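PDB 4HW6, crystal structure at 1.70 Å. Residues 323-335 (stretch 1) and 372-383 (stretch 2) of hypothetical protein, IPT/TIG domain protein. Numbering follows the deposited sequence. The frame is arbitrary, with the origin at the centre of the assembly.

Stretch 1, residues 323-335: GWVDGMGTGARLW
Stretch 2, residues 372-383: PEGRVTTYAGRG

This contact illustrates how a very short antiparallel β ladder can be extended by side chains: two bridges join the backbones, and a polar relay and a cation-π stack extend the contact beyond them. G327 and V376 form the hydrogen-bonded pair (CA-CA 5.4 Å), with V376 N to G327 O nearly linear at 2.8 Å and G327 N to V376 O at 3.1 Å. M328 and R375 follow as the non-hydrogen-bonded pair (CA-CA 4.4 Å), and G329 N donates to G374 O at 2.7 Å. Glycines recur along the ladder: G327 (phi/psi 157/-160) and G374 (93/14) have backbone angles that would jam a CB against the preceding carbonyl, and G329 has positive phi (49/-125).

The side chains of M328 and R375 share one face of the sheet. M328, a selenomethionine (t, p, p), lays CE over one guanidinium face of R375 (t, t, m), 2.9 Å from NH2. V376 (t) points to the sheet face opposite them, where its CG2 meets A332 CB at 3.7 Å and its CG1 meets L334 CD2 at 4.0 Å.

Past the ladder, T378 (m) relays hydrogen bonds: W324 NE1 donates to T378 OG1, which donates to OD1 of D326 (chi1 m), both 2.8 Å. A water links D326 OD2 (2.7 Å) with T378 N (3.0 Å). Finally, R382 (m, t, p) stacks its guanidinium on W324 (t, chi2 67°), planes at 23°, with CZ 4.3 Å from the six-membered ring centroid.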

ATOM      1  N   GLY A 323     -19.658  -2.903 -12.848  1.00 15.90           N
ATOM      2  CA  GLY A 323     -20.431  -2.003 -12.029  1.00 15.49           C
ATOM      3  C   GLY A 323     -19.671  -1.668 -10.763  1.00 14.39           C
ATOM      4  O   GLY A 323     -18.623  -2.256 -10.486  1.00 14.13           O
ATOM      5  N   TRP A 324     -20.208  -0.710 -10.016  1.00 15.39           N
ATOM      6  CA  TRP A 324     -19.684  -0.352  -8.706  1.00 15.98           C
ATOM      7  C   TRP A 324     -20.780  -0.646  -7.693  1.00 15.69           C
ATOM      8  O   TRP A 324     -21.643   0.189  -7.415  1.00 14.31           O
ATOM      9  CB  TRP A 324     -19.243   1.111  -8.630  1.00 17.12           C
ATOM     10  CG  TRP A 324     -18.737   1.446  -7.257  1.00 15.37           C
ATOM     11  CD1 TRP A 324     -17.636   0.967  -6.664  1.00 15.84           C
ATOM     12  CD2 TRP A 324     -19.376   2.288  -6.313  1.00 16.02           C
ATOM     13  NE1 TRP A 324     -17.511   1.473  -5.401  1.00 15.39           N
ATOM     14  CE2 TRP A 324     -18.570   2.301  -5.159  1.00 16.69           C
ATOM     15  CE3 TRP A 324     -20.552   3.051  -6.334  1.00 17.51           C
ATOM     16  CZ2 TRP A 324     -18.906   3.031  -4.023  1.00 19.69           C
ATOM     17  CZ3 TRP A 324     -20.880   3.791  -5.209  1.00 22.31           C
ATOM     18  CH2 TRP A 324     -20.044   3.785  -4.073  1.00 22.30           C
ATOM     19  N   VAL A 325     -20.775  -1.870  -7.174  1.00 14.08           N
ATOM     20  CA  VAL A 325     -21.759  -2.307  -6.209  1.00 14.63           C
ATOM     21  C   VAL A 325     -21.015  -3.074  -5.105  1.00 14.85           C
ATOM     22  O   VAL A 325     -20.415  -4.131  -5.350  1.00 13.98           O
ATOM     23  CB  VAL A 325     -22.853  -3.195  -6.843  1.00 17.14           C
ATOM     24  CG1 VAL A 325     -23.829  -3.661  -5.774  1.00 18.97           C
ATOM     25  CG2 VAL A 325     -23.583  -2.460  -7.971  1.00 18.87           C
ATOM     26  N   ASP A 326     -21.015  -2.508  -3.900  1.00 16.54           N
ATOM     27  CA  ASP A 326     -20.467  -3.228  -2.748  1.00 16.48           C
ATOM     28  C   ASP A 326     -21.466  -4.291  -2.307  1.00 17.73           C
ATOM     29  O   ASP A 326     -22.684  -4.143  -2.502  1.00 17.36           O
ATOM     30  CB  ASP A 326     -20.128  -2.278  -1.600  1.00 18.28           C
ATOM     31  CG  ASP A 326     -18.941  -1.358  -1.903  1.00 19.28           C
ATOM     32  OD1 ASP A 326     -18.076  -1.694  -2.708  1.00 18.99           O
ATOM     33  OD2 ASP A 326     -18.852  -0.289  -1.276  1.00 27.75           O
ATOM     34  N   GLY A 327     -20.971  -5.370  -1.705  1.00 17.43           N
ATOM     35  CA  GLY A 327     -21.851  -6.390  -1.166  1.00 19.23           C
ATOM     36  C   GLY A 327     -21.142  -7.720  -1.036  1.00 17.19           C
ATOM     37  O   GLY A 327     -19.907  -7.795  -1.027  1.00 16.35           O
HETATM   38  N   MSE A 328     -21.937  -8.776  -0.949  1.00 17.49           N
HETATM   39  CA  MSE A 328     -21.432 -10.073  -0.566  1.00 17.03           C
HETATM   40  C   MSE A 328     -21.179 -10.880  -1.827  1.00 16.64           C
HETATM   41  O   MSE A 328     -22.094 -11.094  -2.615  1.00 15.29           O
HETATM   42  CB  MSE A 328     -22.449 -10.785   0.326  1.00 19.05           C
HETATM   43  CG  MSE A 328     -21.983 -12.105   0.794  1.00 21.69           C
HETATM   44 SE   MSE A 328     -20.374 -11.938   1.964  0.75 24.92          SE
HETATM   45  CE  MSE A 328     -21.040 -10.757   2.982  1.00 15.46           C
ATOM     46  N   GLY A 329     -19.936 -11.314  -2.009  1.00 14.41           N
ATOM     47  CA  GLY A 329     -19.581 -12.241  -3.076  1.00 14.66           C
ATOM     48  C   GLY A 329     -20.094 -11.855  -4.454  1.00 14.05           C
ATOM     49  O   GLY A 329     -19.818 -10.768  -4.955  1.00 13.05           O
ATOM     50  N   THR A 330     -20.817 -12.764  -5.080  1.00 13.32           N
ATOM     51  CA  THR A 330     -21.294 -12.573  -6.444  1.00 13.75           C
ATOM     52  C   THR A 330     -22.482 -11.621  -6.544  1.00 14.42           C
ATOM     53  O   THR A 330     -23.015 -11.390  -7.638  1.00 14.71           O
ATOM     54  CB  THR A 330     -21.608 -13.919  -7.109  1.00 13.47           C
ATOM     55  OG1 THR A 330     -22.666 -14.582  -6.397  1.00 13.99           O
ATOM     56  CG2 THR A 330     -20.332 -14.813  -7.212  1.00 13.87           C
ATOM     57  N   GLY A 331     -22.896 -11.059  -5.405  1.00 14.23           N
ATOM     58  CA  GLY A 331     -23.822  -9.925  -5.396  1.00 15.39           C
ATOM     59  C   GLY A 331     -23.137  -8.566  -5.538  1.00 14.97           C
ATOM     60  O   GLY A 331     -23.794  -7.536  -5.836  1.00 16.50           O
ATOM     61  N   ALA A 332     -21.822  -8.549  -5.344  1.00 13.91           N
ATOM     62  CA  ALA A 332     -21.003  -7.367  -5.627  1.00 13.67           C
ATOM     63  C   ALA A 332     -20.795  -7.245  -7.133  1.00 13.26           C
ATOM     64  O   ALA A 332     -20.925  -8.222  -7.866  1.00 13.39           O
ATOM     65  CB  ALA A 332     -19.642  -7.453  -4.949  1.00 13.68           C
ATOM     66  N   ARG A 333     -20.498  -6.027  -7.563  1.00 13.29           N
ATOM     67  CA  ARG A 333     -20.030  -5.752  -8.907  1.00 13.65           C
ATOM     68  C   ARG A 333     -18.723  -5.003  -8.839  1.00 13.35           C
ATOM     69  O   ARG A 333     -18.561  -4.100  -7.989  1.00 13.44           O
ATOM     70  CB  ARG A 333     -21.045  -4.958  -9.697  1.00 14.04           C
ATOM     71  CG  ARG A 333     -22.396  -5.645  -9.855  1.00 14.82           C
ATOM     72  CD  ARG A 333     -22.276  -6.845 -10.787  1.00 15.59           C
ATOM     73  NE  ARG A 333     -23.550  -7.517 -10.982  1.00 16.56           N
ATOM     74  CZ  ARG A 333     -24.008  -8.538 -10.260  1.00 19.35           C
ATOM     75  NH1 ARG A 333     -23.312  -9.019  -9.229  1.00 17.84           N
ATOM     76  NH2 ARG A 333     -25.216  -9.046 -10.556  1.00 19.40           N
ATOM     77  N   LEU A 334     -17.805  -5.402  -9.722  1.00 12.30           N
ATOM     78  CA  LEU A 334     -16.507  -4.777  -9.884  1.00 12.37           C
ATOM     79  C   LEU A 334     -16.452  -4.134 -11.252  1.00 12.26           C
ATOM     80  O   LEU A 334     -17.291  -4.430 -12.116  1.00 12.40           O
ATOM     81  CB  LEU A 334     -15.386  -5.806  -9.769  1.00 12.95           C
ATOM     82  CG  LEU A 334     -15.392  -6.728  -8.549  1.00 14.99           C
ATOM     83  CD1 LEU A 334     -14.125  -7.565  -8.515  1.00 13.41           C
ATOM     84  CD2 LEU A 334     -15.600  -6.026  -7.228  1.00 16.45           C
ATOM     85  N   TRP A 335     -15.476  -3.255 -11.438  1.00 12.88           N
ATOM     86  CA  TRP A 335     -15.309  -2.578 -12.712  1.00 12.70           C
ATOM     87  C   TRP A 335     -13.827  -2.352 -13.001  1.00 11.64           C
ATOM     88  O   TRP A 335     -13.204  -1.389 -12.545  1.00 13.17           O
ATOM     89  CB  TRP A 335     -16.115  -1.270 -12.767  1.00 13.60           C
ATOM     90  CG  TRP A 335     -16.379  -0.805 -14.202  1.00 16.26           C
ATOM     91  CD1 TRP A 335     -15.870  -1.327 -15.338  1.00 17.75           C
ATOM     92  CD2 TRP A 335     -17.172   0.311 -14.602  1.00 19.06           C
ATOM     93  NE1 TRP A 335     -16.336  -0.650 -16.437  1.00 19.03           N
ATOM     94  CE2 TRP A 335     -17.117   0.379 -16.010  1.00 22.38           C
ATOM     95  CE3 TRP A 335     -17.894   1.282 -13.905  1.00 25.59           C
ATOM     96  CZ2 TRP A 335     -17.774   1.371 -16.740  1.00 29.47           C
ATOM     97  CZ3 TRP A 335     -18.561   2.258 -14.632  1.00 26.43           C
ATOM     98  CH2 TRP A 335     -18.489   2.293 -16.033  1.00 28.01           C
ATOM     99  N   PRO A 372     -12.107 -12.174   3.768  1.00 16.34           N
ATOM    100  CA  PRO A 372     -12.147 -13.632   3.672  1.00 18.65           C
ATOM    101  C   PRO A 372     -13.549 -14.236   3.592  1.00 19.08           C
ATOM    102  O   PRO A 372     -13.697 -15.314   3.041  1.00 22.42           O
ATOM    103  CB  PRO A 372     -11.446 -14.087   4.945  1.00 18.42           C
ATOM    104  CG  PRO A 372     -10.490 -12.972   5.239  1.00 17.63           C
ATOM    105  CD  PRO A 372     -11.253 -11.719   4.885  1.00 16.54           C
ATOM    106  N   GLU A 373     -14.571 -13.556   4.093  1.00 21.05           N
ATOM    107  CA  GLU A 373     -15.932 -14.070   3.895  1.00 24.42           C
ATOM    108  C   GLU A 373     -16.460 -13.852   2.476  1.00 23.02           C
ATOM    109  O   GLU A 373     -17.521 -14.358   2.121  1.00 23.04           O
ATOM    110  CB  GLU A 373     -16.891 -13.485   4.932  1.00 28.37           C
ATOM    111  CG  GLU A 373     -17.291 -12.030   4.737  1.00 32.47           C
ATOM    112  CD  GLU A 373     -18.371 -11.564   5.727  1.00 39.88           C
ATOM    113  OE1 GLU A 373     -19.070 -12.417   6.299  1.00 43.37           O
ATOM    114  OE2 GLU A 373     -18.522 -10.336   5.937  1.00 39.96           O
ATOM    115  N   GLY A 374     -15.719 -13.108   1.655  1.00 19.06           N
ATOM    116  CA  GLY A 374     -16.176 -12.748   0.346  1.00 18.23           C
ATOM    117  C   GLY A 374     -16.895 -11.412   0.231  1.00 16.59           C
ATOM    118  O   GLY A 374     -17.473 -11.117  -0.814  1.00 18.48           O
ATOM    119  N   ARG A 375     -16.811 -10.562   1.233  1.00 15.81           N
ATOM    120  CA  ARG A 375     -17.486  -9.263   1.159  1.00 14.67           C
ATOM    121  C   ARG A 375     -16.602  -8.234   0.488  1.00 14.35           C
ATOM    122  O   ARG A 375     -15.413  -8.189   0.750  1.00 14.75           O
ATOM    123  CB  ARG A 375     -17.887  -8.754   2.532  1.00 17.16           C
ATOM    124  CG  ARG A 375     -18.681  -7.451   2.457  1.00 19.10           C
ATOM    125  CD  ARG A 375     -19.307  -7.026   3.777  1.00 25.24           C
ATOM    126  NE  ARG A 375     -20.462  -7.845   4.155  1.00 32.74           N
ATOM    127  CZ  ARG A 375     -21.696  -7.772   3.624  1.00 37.21           C
ATOM    128  NH1 ARG A 375     -22.008  -6.922   2.641  1.00 32.59           N
ATOM    129  NH2 ARG A 375     -22.635  -8.590   4.078  1.00 40.78           N
ATOM    130  N   VAL A 376     -17.190  -7.437  -0.398  1.00 14.04           N
ATOM    131  CA  VAL A 376     -16.474  -6.386  -1.115  1.00 13.83           C
ATOM    132  C   VAL A 376     -16.951  -5.062  -0.576  1.00 14.50           C
ATOM    133  O   VAL A 376     -18.157  -4.802  -0.582  1.00 15.11           O
ATOM    134  CB  VAL A 376     -16.760  -6.411  -2.626  1.00 13.78           C
ATOM    135  CG1 VAL A 376     -16.033  -5.241  -3.298  1.00 13.18           C
ATOM    136  CG2 VAL A 376     -16.338  -7.749  -3.225  1.00 13.87           C
ATOM    137  N   THR A 377     -16.021  -4.231  -0.092  1.00 14.78           N
ATOM    138  CA  THR A 377     -16.361  -2.882   0.390  1.00 16.69           C
ATOM    139  C   THR A 377     -15.421  -1.887  -0.292  1.00 15.83           C
ATOM    140  O   THR A 377     -14.364  -2.281  -0.775  1.00 17.85           O
ATOM    141  CB  THR A 377     -16.206  -2.772   1.909  1.00 20.79           C
ATOM    142  OG1 THR A 377     -14.845  -3.072   2.245  1.00 25.75           O
ATOM    143  CG2 THR A 377     -17.170  -3.733   2.628  1.00 20.30           C
ATOM    144  N   THR A 378     -15.832  -0.639  -0.406  1.00 15.11           N
ATOM    145  CA  THR A 378     -14.993   0.386  -1.015  1.00 14.61           C
ATOM    146  C   THR A 378     -14.172   1.114   0.063  1.00 16.39           C
ATOM    147  O   THR A 378     -14.716   1.593   1.038  1.00 16.74           O
ATOM    148  CB  THR A 378     -15.845   1.330  -1.872  1.00 16.19           C
ATOM    149  OG1 THR A 378     -16.423   0.550  -2.941  1.00 16.18           O
ATOM    150  CG2 THR A 378     -14.971   2.475  -2.470  1.00 16.32           C
ATOM    151  N   TYR A 379     -12.855   1.111  -0.085  1.00 13.88           N
ATOM    152  CA  TYR A 379     -11.969   1.736   0.889  1.00 14.90           C
ATOM    153  C   TYR A 379     -11.711   3.218   0.607  1.00 14.43           C
ATOM    154  O   TYR A 379     -11.718   4.031   1.555  1.00 14.95           O
ATOM    155  CB  TYR A 379     -10.656   0.970   0.910  1.00 15.35           C
ATOM    156  CG  TYR A 379      -9.583   1.420   1.875  1.00 15.35           C
ATOM    157  CD1 TYR A 379      -9.789   1.436   3.274  1.00 18.40           C
ATOM    158  CD2 TYR A 379      -8.334   1.772   1.404  1.00 17.92           C
ATOM    159  CE1 TYR A 379      -8.764   1.805   4.145  1.00 19.65           C
ATOM    160  CE2 TYR A 379      -7.314   2.143   2.264  1.00 17.37           C
ATOM    161  CZ  TYR A 379      -7.528   2.173   3.617  1.00 20.36           C
ATOM    162  OH  TYR A 379      -6.483   2.550   4.431  1.00 22.82           O
ATOM    163  N   ALA A 380     -11.504   3.572  -0.666  1.00 13.82           N
ATOM    164  CA  ALA A 380     -11.180   4.948  -1.042  1.00 13.20           C
ATOM    165  C   ALA A 380     -11.646   5.290  -2.455  1.00 13.29           C
ATOM    166  O   ALA A 380     -11.620   4.429  -3.345  1.00 12.34           O
ATOM    167  CB  ALA A 380      -9.665   5.183  -0.888  1.00 13.48           C
ATOM    168  N   GLY A 381     -12.032   6.551  -2.651  1.00 12.99           N
ATOM    169  CA  GLY A 381     -12.407   7.074  -3.968  1.00 12.89           C
ATOM    170  C   GLY A 381     -13.864   7.437  -4.053  1.00 13.55           C
ATOM    171  O   GLY A 381     -14.628   7.180  -3.115  1.00 15.53           O
ATOM    172  N   ARG A 382     -14.231   8.046  -5.180  1.00 12.91           N
ATOM    173  CA  ARG A 382     -15.594   8.481  -5.493  1.00 14.50           C
ATOM    174  C   ARG A 382     -16.128   9.506  -4.461  1.00 14.44           C
ATOM    175  O   ARG A 382     -17.322   9.539  -4.134  1.00 16.57           O
ATOM    176  CB  ARG A 382     -16.525   7.272  -5.633  1.00 15.02           C
ATOM    177  CG  ARG A 382     -16.083   6.313  -6.725  1.00 17.22           C
ATOM    178  CD  ARG A 382     -16.987   5.113  -6.786  1.00 19.37           C
ATOM    179  NE  ARG A 382     -18.276   5.396  -7.400  1.00 20.84           N
ATOM    180  CZ  ARG A 382     -18.538   5.249  -8.703  1.00 22.76           C
ATOM    181  NH1 ARG A 382     -17.573   4.911  -9.547  1.00 19.66           N
ATOM    182  NH2 ARG A 382     -19.763   5.493  -9.168  1.00 21.31           N
ATOM    183  N   GLY A 383     -15.224  10.345  -3.978  1.00 15.62           N
ATOM    184  CA  GLY A 383     -15.583  11.441  -3.082  1.00 16.35           C
ATOM    185  C   GLY A 383     -16.257  12.598  -3.793  1.00 18.51           C
ATOM    186  O   GLY A 383     -16.364  12.625  -5.019  1.00 17.56           O
TER
HETATM  187  O   HOH W   1     -18.152   0.122   1.300  1.00 35.43           O